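Local coordinates for stage III sporulation protein AH (Bacillus subtilis, PDB 3TUF) that forms, together with SpoIIQ, an intercellular channel between mother cell and forespore during sporulation, takes part in forespore engulfment and allows sigma-G activation in the forespore, at residues S97-E102 / T125-V130; T86-D91 / L150-G155; A174-D177 / I183-M186; E101-I106 / S118-K123. All blocks are in the same frame, centred on the assembly; numbering follows the deposited sequence.

Three of the four contacts fasten helix 84-107 to the rest of the domain. Interactions 1 and 4, with centres about 8 Å apart, join it to helix 114-143 as a hairpin; they share Glu101 and Glu102 and lie, along the chain, inside the loop closed by interaction 2. Interaction 2, about 14 Å from interaction 1, carries the same helix onto strand 149-152, at the border of the three-stranded sheet. These three also touch a second copy of the protein. Interaction 3 follows later in the chain, about 23 Å from interaction 1, between helices 169-177 and 181-184, where SpoIIQ binds. Among these contacts, those near the second copy and the one at SpoIIQ thus lie in separate parts of the domain.

Interaction 1: residues S97-E102 / T125-V130; sequences SKEREE and TALSEV
Leu127 reaches from helix 114-143 toward Glu99 and Arg100 on helix 84-107, in the helical hairpin that precedes the sheet of this domain. The packed part of the contact is centred on the two methyl groups of this one buried leucine, one turned to each partner. Its CD1 lies 4.1 Å from CG of Arg100, the two side chains crossing at about a right angle, so that the aliphatic base of the arginine serves as the apolar surface. On the Glu99 side the approach is oblique: CD2 of Leu127 stands 4.2 Å from OE2 of Glu99, a contact of methyl with carboxylate.

Around this point the packing is loose. Even the nearest pair of CA atoms, those of Arg100 and Leu127, is 8.3 Å apart, and the two segments bury only 116 Å² in all. Glu101 and Glu102 on one helix, and Ala126 on the other, are turned to solvent. The carboxylate of Glu99 is modelled close to that of Glu154, a doubtful approach of like charges; Glu154 itself is salt-bridged to Arg96. The polar end of Arg100 is engaged elsewhere, shared between Glu131 of its own chain, through NH1, and Glu129 of the second subunit, through NE, which ties this part of the hairpin into the assembly. A bend at chi3 (-78°) folds the arginine back along its own helix, and CA of Ser97 sits 3.6 Å above the guanidinium plane, displaced toward its rim.

Interaction 2: residues T86-D91 / L150-G155; sequences TTYRLD and LVNAEG
Tyr88 is the first residue of helix segment 86-91 to meet strand 149-152, and it does so along the whole length of its side chain. With CG anti to the backbone N (chi1 -169°), the ring extends past Leu150, and its CD2 rests 3.5 Å from CD2 and 3.6 Å from CD1 of that leucine. Beyond the ring, the hydroxyl OH accepts a hydrogen bond of 2.9 Å from ND2 of Asn152, with ring and amide planes 54° apart. The amide is held from its other end as well: Asn152 OD1 accepts from the backbone N of Glu154 at 2.9 Å, an Asx turn that fixes which way round the amide lies as the strand ends.

Arg89 comes next. Its CG packs 3.9 Å from CD1 of Leu150, and the same methyl lies over one face of the guanidinium group, which goes on to a salt bridge with Asp148.

The axes of segments 86-91 and 150-152 approach to 10.2 Å at an angle of 33°, placing helix 84-107 beside the outermost strand of the sheet within this chain; strand 149-152 pairs on with 157-163, while helix 114-143 packs against Val151 and Asn152.

Interaction 3: residues A174-D177 / I183-M186; sequences AIID and IKTM
Lys184 lays its aliphatic chain across Ile176, its CD meeting the CG2 methyl at 3.5 Å, a snug fit for two carbons. The two side chains pass obliquely. In Ile176, CG2 is anti to the backbone N and lies beside the carbonyl carbon, which brings the methyl and the carbonyl oxygen together as a joint surface for the lysine: CD of Lys184 is also 3.4 Å from O of Ile176. After a bend at chi3 (-61°) the chain straightens again and delivers the ammonium group to the same carbonyl. NZ donates to O of Ile176 at 3.2 Å, reaching it from an angle of 135° at the oxygen and tilted 29° from the carbonyl plane. One residue supplies both halves of the contact, methyl for the methylenes and carbonyl for the charge.

Asp177 adds a more distant attraction. Its OD1 is 4.4 Å from NZ of Lys184, too far for a salt bridge, and this carboxylate is instead bridged to Lys67 of the SpoIIQ chain. SpoIIQ also packs Leu80 on Ile176 and bonds Lys82 to the backbone O of Lys184, so the contact is buried at the interface between the two proteins.

On its own chain Ile176 rests on Val189 and Val191 of strand 188-194. Helix 169-177 lies in the connection from strand 157-163 to the adjacent, parallel strand 188-194, and Lys184 stands just before the latter: a beta-alpha-beta crossover, consistent with the ring-building motif found in components of type III secretion and flagellar systems.

Interaction 4: residues E101-I106 / S118-K123; sequences EELNAI and SEAYDK
Apolar contact between Ile106 and Ala120 lies toward the turn of the hairpin. CG2 of Ile106 is the touching branch; anti to the backbone N, it meets CB of Ala120 at 3.7 Å, while CG1 is placed on the backbone N side. Leu103, one helical turn earlier, approaches the same alanine methyl more loosely, with CD1 4.3 Å from CB of Ala120. This leucine branch also lies across the root of Lys123, its CD1 4.1 Å from the lysine CB, the two side chains crossing at about a right angle. From there the lysine chain runs extended and leads away from helix 84-107.

Side chain against backbone makes the second kind of contact: CG of Leu103 sits 3.8 Å from the carbonyl O of Ala120. The small side chain of Ala120 is consistent with this closeness; the CA atoms of Leu103 and Ala120 are 5.2 Å apart. The arrangement is an antiparallel helical hairpin, the two segment axes passing 8.6 Å apart at 151°.

Polar interactions belong to the outer flanks and to the assembly. Asn104 and Tyr121, whose CB atoms point away from the opposing helix, each reach the second subunit: OD1 of Asn104 is hydrogen-bonded to OH of Tyr121 of the second subunit, and OH of Tyr121 to OD1 of Asn104 of that subunit.

Interaction 1: residues S97-E102 / T125-V130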
loop_
_atom_site.group_PDB
_atom_site.type_symbol
_atom_site.label_atom_id
_atom_site.label_comp_id
_atom_site.label_asym_id
_atom_site.label_seq_id
_atom_site.Cartn_x
_atom_site.Cartn_y
_atom_site.Cartn_z
ATOM N N SER B 97 6.881 -5.972 5.496
ATOM C CA SER B 97 6.328 -7.320 5.751
ATOM C C SER B 97 6.843 -7.883 7.036
ATOM O O SER B 97 6.060 -8.342 7.896
ATOM C CB SER B 97 6.795 -8.298 4.702
ATOM O OG SER B 97 5.915 -8.234 3.631
ATOM N N LYS B 98 8.179 -7.871 7.111
ATOM C CA LYS B 98 8.904 -8.314 8.260
ATOM C C LYS B 98 8.405 -7.560 9.438
ATOM O O LYS B 98 8.053 -8.171 10.458
ATOM C CB LYS B 98 10.396 -8.050 8.104
ATOM C CG LYS B 98 11.130 -9.229 7.518
ATOM C CD LYS B 98 12.565 -8.838 6.962
ATOM C CE LYS B 98 12.553 -8.471 5.433
ATOM N NZ LYS B 98 13.703 -7.596 4.998
ATOM N N GLU B 99 8.375 -6.230 9.309
ATOM C CA GLU B 99 7.778 -5.414 10.359
ATOM C C GLU B 99 6.419 -5.928 10.878
ATOM O O GLU B 99 6.297 -6.205 12.086
ATOM C CB GLU B 99 7.606 -4.015 9.876
ATOM C CG GLU B 99 8.675 -3.113 10.305
ATOM C CD GLU B 99 8.096 -1.737 10.612
ATOM O OE1 GLU B 99 7.552 -1.572 11.735
ATOM O OE2 GLU B 99 8.156 -0.840 9.732
ATOM N N ARG B 100 5.424 -6.052 9.982
ATOM C CA ARG B 100 4.069 -6.458 10.385
ATOM C C ARG B 100 4.116 -7.769 11.092
ATOM O O ARG B 100 3.461 -7.958 12.111
ATOM C CB ARG B 100 3.146 -6.643 9.196
ATOM C CG ARG B 100 2.854 -5.380 8.448
ATOM C CD ARG B 100 1.789 -5.603 7.375
ATOM N NE ARG B 100 2.264 -6.252 6.128
ATOM C CZ ARG B 100 2.912 -5.624 5.133
ATOM N NH1 ARG B 100 3.198 -4.312 5.219
ATOM N NH2 ARG B 100 3.269 -6.312 4.057
ATOM N N GLU B 101 4.904 -8.678 10.535
ATOM C CA GLU B 101 5.034 -9.996 11.102
ATOM C C GLU B 101 5.523 -9.979 12.576
ATOM O O GLU B 101 5.061 -10.771 13.424
ATOM C CB GLU B 101 5.979 -10.792 10.240
ATOM C CG GLU B 101 7.038 -11.441 11.078
ATOM C CD GLU B 101 7.615 -12.663 10.454
ATOM O OE1 GLU B 101 7.497 -12.804 9.212
ATOM O OE2 GLU B 101 8.182 -13.480 11.218
ATOM N N GLU B 102 6.455 -9.076 12.866
ATOM C CA GLU B 102 6.990 -8.986 14.195
ATOM C C GLU B 102 6.010 -8.345 15.144
ATOM O O GLU B 102 5.758 -8.879 16.245
ATOM C CB GLU B 102 8.302 -8.252 14.174
ATOM C CG GLU B 102 9.467 -9.212 14.034
ATOM C CD GLU B 102 10.626 -8.655 13.211
ATOM O OE1 GLU B 102 10.879 -7.423 13.256
ATOM O OE2 GLU B 102 11.292 -9.465 12.516
ATOM N N THR B 125 -1.208 -0.478 13.851
ATOM C CA THR B 125 -2.208 0.354 13.207
ATOM C C THR B 125 -1.616 1.656 12.572
ATOM O O THR B 125 -2.109 2.099 11.490
ATOM C CB THR B 125 -3.476 0.579 14.075
ATOM O OG1 THR B 125 -3.106 1.081 15.349
ATOM C CG2 THR B 125 -4.213 -0.737 14.312
ATOM N N ALA B 126 -0.557 2.233 13.176
ATOM C CA ALA B 126 0.055 3.437 12.608
ATOM C C ALA B 126 0.720 3.132 11.295
ATOM O O ALA B 126 0.696 3.944 10.346
ATOM C CB ALA B 126 1.090 4.035 13.554
ATOM N N LEU B 127 1.346 1.967 11.256
ATOM C CA LEU B 127 2.016 1.551 10.047
ATOM C C LEU B 127 1.042 1.520 8.875
ATOM O O LEU B 127 1.382 2.036 7.802
ATOM C CB LEU B 127 2.661 0.186 10.213
ATOM C CG LEU B 127 4.028 -0.098 9.593
ATOM C CD1 LEU B 127 3.918 -1.487 9.147
ATOM C CD2 LEU B 127 4.562 0.791 8.423
ATOM N N SER B 128 -0.147 0.919 9.081
ATOM C CA SER B 128 -1.218 0.938 8.073
ATOM C C SER B 128 -1.564 2.298 7.586
ATOM O O SER B 128 -1.897 2.515 6.407
ATOM C CB SER B 128 -2.499 0.488 8.699
ATOM O OG SER B 128 -2.351 -0.860 9.008
ATOM N N GLU B 129 -1.603 3.207 8.533
ATOM C CA GLU B 129 -1.976 4.535 8.186
ATOM C C GLU B 129 -0.878 5.223 7.393
ATOM O O GLU B 129 -1.181 5.899 6.388
ATOM C CB GLU B 129 -2.458 5.293 9.421
ATOM C CG GLU B 129 -3.828 4.716 9.923
ATOM C CD GLU B 129 -4.935 4.601 8.786
ATOM O OE1 GLU B 129 -4.989 5.494 7.907
ATOM O OE2 GLU B 129 -5.750 3.619 8.764
ATOM N N VAL B 130 0.379 4.994 7.809
ATOM C CA VAL B 130 1.539 5.343 7.018
ATOM C C VAL B 130 1.415 4.729 5.620
ATOM O O VAL B 130 1.533 5.445 4.606
ATOM C CB VAL B 130 2.841 4.843 7.723
ATOM C CG1 VAL B 130 4.057 4.617 6.726
ATOM C CG2 VAL B 130 3.204 5.783 8.870
#

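Interaction 2: residues T86-D91 / L150-G155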
loop_
_atom_site.group_PDB
_atom_site.type_symbol
_atom_site.label_atom_id
_atom_site.label_comp_id
_atom_site.label_asym_id
_atom_site.label_seq_id
_atom_site.Cartn_x
_atom_site.Cartn_y
_atom_site.Cartn_z
ATOM N N THR B 86 11.727 0.789 -8.627
ATOM C CA THR B 86 11.317 -0.597 -8.393
ATOM C C THR B 86 12.208 -1.257 -7.304
ATOM O O THR B 86 11.715 -2.001 -6.455
ATOM C CB THR B 86 11.238 -1.442 -9.715
ATOM O OG1 THR B 86 12.285 -1.038 -10.578
ATOM C CG2 THR B 86 9.865 -1.255 -10.495
ATOM N N THR B 87 13.505 -0.984 -7.275
ATOM C CA THR B 87 14.277 -1.626 -6.203
ATOM C C THR B 87 13.797 -1.187 -4.813
ATOM O O THR B 87 13.523 -1.998 -3.919
ATOM C CB THR B 87 15.776 -1.423 -6.351
ATOM O OG1 THR B 87 16.155 -1.779 -7.689
ATOM C CG2 THR B 87 16.516 -2.323 -5.373
ATOM N N TYR B 88 13.682 0.121 -4.645
ATOM C CA TYR B 88 13.215 0.688 -3.395
ATOM C C TYR B 88 11.828 0.133 -2.969
ATOM O O TYR B 88 11.655 -0.371 -1.849
ATOM C CB TYR B 88 13.219 2.206 -3.523
ATOM C CG TYR B 88 13.000 2.938 -2.223
ATOM C CD1 TYR B 88 14.071 3.253 -1.376
ATOM C CD2 TYR B 88 11.721 3.328 -1.835
ATOM C CE1 TYR B 88 13.869 3.934 -0.165
ATOM C CE2 TYR B 88 11.505 4.007 -0.622
ATOM C CZ TYR B 88 12.578 4.306 0.202
ATOM O OH TYR B 88 12.336 4.988 1.387
ATOM N N ARG B 89 10.843 0.203 -3.859
ATOM C CA ARG B 89 9.520 -0.281 -3.506
ATOM C C ARG B 89 9.622 -1.742 -3.015
ATOM O O ARG B 89 9.148 -2.116 -1.894
ATOM C CB ARG B 89 8.582 -0.137 -4.690
ATOM C CG ARG B 89 8.095 1.298 -4.969
ATOM C CD ARG B 89 6.659 1.278 -5.480
ATOM N NE ARG B 89 6.183 2.622 -5.841
ATOM C CZ ARG B 89 6.508 3.253 -6.979
ATOM N NH1 ARG B 89 7.290 2.686 -7.913
ATOM N NH2 ARG B 89 6.029 4.457 -7.202
ATOM N N LEU B 90 10.285 -2.559 -3.832
ATOM C CA LEU B 90 10.570 -3.933 -3.402
ATOM C C LEU B 90 11.197 -4.053 -2.005
ATOM O O LEU B 90 10.631 -4.775 -1.137
ATOM C CB LEU B 90 11.362 -4.695 -4.463
ATOM C CG LEU B 90 10.344 -5.111 -5.530
ATOM C CD1 LEU B 90 11.001 -5.610 -6.786
ATOM C CD2 LEU B 90 9.335 -6.135 -4.957
ATOM N N ASP B 91 12.320 -3.340 -1.785
ATOM C CA ASP B 91 12.969 -3.439 -0.488
ATOM C C ASP B 91 12.087 -2.902 0.662
ATOM O O ASP B 91 11.987 -3.511 1.752
ATOM C CB ASP B 91 14.339 -2.789 -0.540
ATOM C CG ASP B 91 15.307 -3.532 -1.502
ATOM O OD1 ASP B 91 15.086 -4.746 -1.888
ATOM O OD2 ASP B 91 16.302 -2.883 -1.876
ATOM N N LEU B 150 7.319 8.486 -5.468
ATOM C CA LEU B 150 7.609 7.513 -4.420
ATOM C C LEU B 150 7.677 8.225 -3.087
ATOM O O LEU B 150 8.318 9.292 -3.001
ATOM C CB LEU B 150 8.939 6.868 -4.756
ATOM C CG LEU B 150 9.637 6.025 -3.735
ATOM C CD1 LEU B 150 8.838 4.796 -3.470
ATOM C CD2 LEU B 150 11.067 5.679 -4.319
ATOM N N VAL B 151 7.055 7.654 -2.069
ATOM C CA VAL B 151 6.776 8.387 -0.841
ATOM C C VAL B 151 6.967 7.453 0.320
ATOM O O VAL B 151 6.311 6.390 0.424
ATOM C CB VAL B 151 5.268 8.881 -0.729
ATOM C CG1 VAL B 151 4.927 9.473 0.712
ATOM C CG2 VAL B 151 4.888 9.910 -1.817
ATOM N N ASN B 152 7.820 7.864 1.241
ATOM C CA ASN B 152 8.045 7.079 2.435
ATOM C C ASN B 152 7.754 8.002 3.582
ATOM O O ASN B 152 8.428 9.035 3.758
ATOM C CB ASN B 152 9.480 6.473 2.466
ATOM C CG ASN B 152 9.811 5.766 3.806
ATOM O OD1 ASN B 152 9.288 6.074 4.881
ATOM N ND2 ASN B 152 10.722 4.821 3.732
ATOM N N ALA B 153 6.738 7.630 4.343
ATOM C CA ALA B 153 6.169 8.514 5.338
ATOM C C ALA B 153 6.420 7.938 6.703
ATOM O O ALA B 153 5.759 8.290 7.688
ATOM C CB ALA B 153 4.676 8.654 5.099
ATOM N N GLU B 154 7.386 7.041 6.777
ATOM C CA GLU B 154 7.497 6.238 7.985
ATOM C C GLU B 154 8.113 6.902 9.223
ATOM O O GLU B 154 7.675 6.616 10.346
ATOM C CB GLU B 154 8.195 4.933 7.709
ATOM C CG GLU B 154 7.927 3.954 8.779
ATOM C CD GLU B 154 8.491 2.599 8.426
ATOM O OE1 GLU B 154 9.319 2.506 7.447
ATOM O OE2 GLU B 154 8.095 1.634 9.133
ATOM N N GLY B 155 9.110 7.746 9.057
ATOM C CA GLY B 155 9.832 8.193 10.237
ATOM C C GLY B 155 9.543 9.611 10.705
ATOM O O GLY B 155 8.397 10.038 10.775
#

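Interaction 3: residues A174-D177 / I183-M186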
loop_
_atom_site.group_PDB
_atom_site.type_symbol
_atom_site.label_atom_id
_atom_site.label_comp_id
_atom_site.label_asym_id
_atom_site.label_seq_id
_atom_site.Cartn_x
_atom_site.Cartn_y
_atom_site.Cartn_z
ATOM N N ALA B 174 3.951 22.924 -4.605
ATOM C CA ALA B 174 2.676 22.297 -4.997
ATOM C C ALA B 174 2.635 20.813 -4.535
ATOM O O ALA B 174 1.587 20.323 -4.096
ATOM C CB ALA B 174 2.436 22.437 -6.489
ATOM N N ILE B 175 3.768 20.119 -4.571
ATOM C CA ILE B 175 3.789 18.781 -3.989
ATOM C C ILE B 175 3.615 18.791 -2.477
ATOM O O ILE B 175 2.804 18.065 -1.929
ATOM C CB ILE B 175 5.028 18.074 -4.386
ATOM C CG1 ILE B 175 4.920 17.771 -5.897
ATOM C CG2 ILE B 175 5.289 16.791 -3.457
ATOM C CD1 ILE B 175 6.157 17.052 -6.440
ATOM N N ILE B 176 4.346 19.647 -1.783
ATOM C CA ILE B 176 4.230 19.711 -0.320
ATOM C C ILE B 176 2.822 20.102 0.085
ATOM O O ILE B 176 2.331 19.728 1.152
ATOM C CB ILE B 176 5.282 20.656 0.318
ATOM C CG1 ILE B 176 6.660 20.058 0.185
ATOM C CG2 ILE B 176 4.975 20.895 1.813
ATOM C CD1 ILE B 176 7.770 21.133 0.460
ATOM N N ASP B 177 2.145 20.833 -0.792
ATOM C CA ASP B 177 0.720 21.173 -0.471
ATOM C C ASP B 177 -0.204 19.944 -0.338
ATOM O O ASP B 177 -1.136 19.961 0.501
ATOM C CB ASP B 177 0.177 22.273 -1.382
ATOM C CG ASP B 177 0.851 23.621 -1.099
ATOM O OD1 ASP B 177 1.481 23.758 0.029
ATOM O OD2 ASP B 177 0.762 24.513 -2.001
ATOM N N ILE B 183 1.010 16.409 9.501
ATOM C CA ILE B 183 2.263 15.806 9.116
ATOM C C ILE B 183 3.255 16.958 9.070
ATOM O O ILE B 183 4.262 16.943 9.813
ATOM C CB ILE B 183 2.191 15.097 7.720
ATOM C CG1 ILE B 183 1.266 13.840 7.700
ATOM C CG2 ILE B 183 3.566 14.722 7.245
ATOM C CD1 ILE B 183 1.413 12.883 8.881
ATOM N N LYS B 184 2.947 17.961 8.235
ATOM C CA LYS B 184 3.794 19.116 8.042
ATOM C C LYS B 184 4.028 19.851 9.352
ATOM O O LYS B 184 5.095 20.391 9.566
ATOM C CB LYS B 184 3.229 20.049 6.970
ATOM C CG LYS B 184 3.549 19.579 5.548
ATOM C CD LYS B 184 2.744 20.405 4.455
ATOM C CE LYS B 184 1.231 20.321 4.552
ATOM N NZ LYS B 184 0.574 21.113 3.450
ATOM N N THR B 185 3.057 19.833 10.242
ATOM C CA THR B 185 3.228 20.393 11.563
ATOM C C THR B 185 4.174 19.636 12.444
ATOM O O THR B 185 4.742 20.216 13.334
ATOM C CB THR B 185 1.899 20.423 12.263
ATOM O OG1 THR B 185 1.120 21.355 11.553
ATOM C CG2 THR B 185 2.020 20.899 13.710
ATOM N N MET B 186 4.349 18.348 12.237
ATOM C CA MET B 186 5.056 17.541 13.240
ATOM C C MET B 186 6.337 16.986 12.681
ATOM O O MET B 186 7.129 16.455 13.403
ATOM C CB MET B 186 4.183 16.340 13.664
ATOM C CG MET B 186 2.868 16.720 14.269
ATOM S SD MET B 186 3.221 17.594 15.791
ATOM C CE MET B 186 1.630 18.392 16.183
#

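Interaction 4: residues E101-I106 / S118-K123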
loop_
_atom_site.group_PDB
_atom_site.type_symbol
_atom_site.label_atom_id
_atom_site.label_comp_id
_atom_site.label_asym_id
_atom_site.label_seq_id
_atom_site.Cartn_x
_atom_site.Cartn_y
_atom_site.Cartn_z
ATOM N N GLU B 101 4.904 -8.678 10.535
ATOM C CA GLU B 101 5.034 -9.996 11.102
ATOM C C GLU B 101 5.523 -9.979 12.576
ATOM O O GLU B 101 5.061 -10.771 13.424
ATOM C CB GLU B 101 5.979 -10.792 10.240
ATOM C CG GLU B 101 7.038 -11.441 11.078
ATOM C CD GLU B 101 7.615 -12.663 10.454
ATOM O OE1 GLU B 101 7.497 -12.804 9.212
ATOM O OE2 GLU B 101 8.182 -13.480 11.218
ATOM N N GLU B 102 6.455 -9.076 12.866
ATOM C CA GLU B 102 6.990 -8.986 14.195
ATOM C C GLU B 102 6.010 -8.345 15.144
ATOM O O GLU B 102 5.758 -8.879 16.245
ATOM C CB GLU B 102 8.302 -8.252 14.174
ATOM C CG GLU B 102 9.467 -9.212 14.034
ATOM C CD GLU B 102 10.626 -8.655 13.211
ATOM O OE1 GLU B 102 10.879 -7.423 13.256
ATOM O OE2 GLU B 102 11.292 -9.465 12.516
ATOM N N LEU B 103 5.440 -7.216 14.729
ATOM C CA LEU B 103 4.341 -6.638 15.493
ATOM C C LEU B 103 3.280 -7.716 15.783
ATOM O O LEU B 103 2.928 -7.996 16.943
ATOM C CB LEU B 103 3.726 -5.427 14.773
ATOM C CG LEU B 103 4.426 -4.033 14.841
ATOM C CD1 LEU B 103 5.492 -3.940 15.959
ATOM C CD2 LEU B 103 4.996 -3.586 13.484
ATOM N N ASN B 104 2.807 -8.375 14.739
ATOM C CA ASN B 104 1.794 -9.370 14.966
ATOM C C ASN B 104 2.265 -10.448 15.934
ATOM O O ASN B 104 1.472 -10.991 16.714
ATOM C CB ASN B 104 1.390 -10.010 13.659
ATOM C CG ASN B 104 0.128 -10.853 13.787
ATOM O OD1 ASN B 104 -0.598 -10.836 14.799
ATOM N ND2 ASN B 104 -0.143 -11.595 12.745
ATOM N N ALA B 105 3.557 -10.753 15.874
ATOM C CA ALA B 105 4.089 -11.836 16.652
ATOM C C ALA B 105 4.040 -11.522 18.157
ATOM O O ALA B 105 3.655 -12.372 18.966
ATOM C CB ALA B 105 5.504 -12.150 16.195
ATOM N N ILE B 106 4.435 -10.300 18.509
ATOM C CA ILE B 106 4.383 -9.770 19.878
ATOM C C ILE B 106 2.952 -9.739 20.415
ATOM O O ILE B 106 2.645 -10.279 21.497
ATOM C CB ILE B 106 4.969 -8.342 19.898
ATOM C CG1 ILE B 106 6.488 -8.413 19.713
ATOM C CG2 ILE B 106 4.668 -7.625 21.189
ATOM C CD1 ILE B 106 7.026 -7.360 18.787
ATOM N N SER B 118 0.001 -3.718 23.706
ATOM C CA SER B 118 -0.652 -2.461 23.420
ATOM C C SER B 118 0.162 -1.554 22.492
ATOM O O SER B 118 -0.386 -0.963 21.551
ATOM C CB SER B 118 -0.933 -1.759 24.728
ATOM O OG SER B 118 -1.625 -0.560 24.490
ATOM N N GLU B 119 1.456 -1.458 22.756
ATOM C CA GLU B 119 2.355 -0.662 21.942
ATOM C C GLU B 119 2.654 -1.259 20.586
ATOM O O GLU B 119 2.722 -0.534 19.590
ATOM C CB GLU B 119 3.678 -0.494 22.663
ATOM C CG GLU B 119 3.565 0.346 23.899
ATOM C CD GLU B 119 4.788 0.210 24.804
ATOM O OE1 GLU B 119 5.815 -0.379 24.375
ATOM O OE2 GLU B 119 4.723 0.686 25.953
ATOM N N ALA B 120 2.898 -2.566 20.548
ATOM C CA ALA B 120 3.001 -3.259 19.268
ATOM C C ALA B 120 1.713 -3.046 18.458
ATOM O O ALA B 120 1.730 -2.731 17.246
ATOM C CB ALA B 120 3.228 -4.688 19.492
ATOM N N TYR B 121 0.580 -3.187 19.117
ATOM C CA TYR B 121 -0.673 -2.921 18.402
ATOM C C TYR B 121 -0.777 -1.494 17.798
ATOM O O TYR B 121 -1.202 -1.323 16.641
ATOM C CB TYR B 121 -1.878 -3.251 19.273
ATOM C CG TYR B 121 -3.171 -3.061 18.551
ATOM C CD1 TYR B 121 -3.631 -4.017 17.669
ATOM C CD2 TYR B 121 -3.920 -1.903 18.728
ATOM C CE1 TYR B 121 -4.832 -3.833 16.986
ATOM C CE2 TYR B 121 -5.111 -1.704 18.054
ATOM C CZ TYR B 121 -5.565 -2.666 17.188
ATOM O OH TYR B 121 -6.745 -2.472 16.520
ATOM N N ASP B 122 -0.376 -0.482 18.567
ATOM C CA ASP B 122 -0.343 0.884 18.051
ATOM C C ASP B 122 0.613 1.097 16.899
ATOM O O ASP B 122 0.272 1.795 15.934
ATOM C CB ASP B 122 -0.001 1.850 19.157
ATOM C CG ASP B 122 -1.057 1.891 20.201
ATOM O OD1 ASP B 122 -1.978 1.042 20.140
ATOM O OD2 ASP B 122 -0.977 2.768 21.078
ATOM N N LYS B 123 1.810 0.515 17.004
ATOM C CA LYS B 123 2.800 0.584 15.926
ATOM C C LYS B 123 2.190 -0.058 14.663
ATOM O O LYS B 123 2.360 0.444 13.534
ATOM C CB LYS B 123 4.106 -0.108 16.336
ATOM C CG LYS B 123 5.067 0.748 17.171
ATOM C CD LYS B 123 6.375 -0.010 17.622
ATOM C CE LYS B 123 7.076 0.626 18.851
ATOM N NZ LYS B 123 8.103 -0.310 19.374
#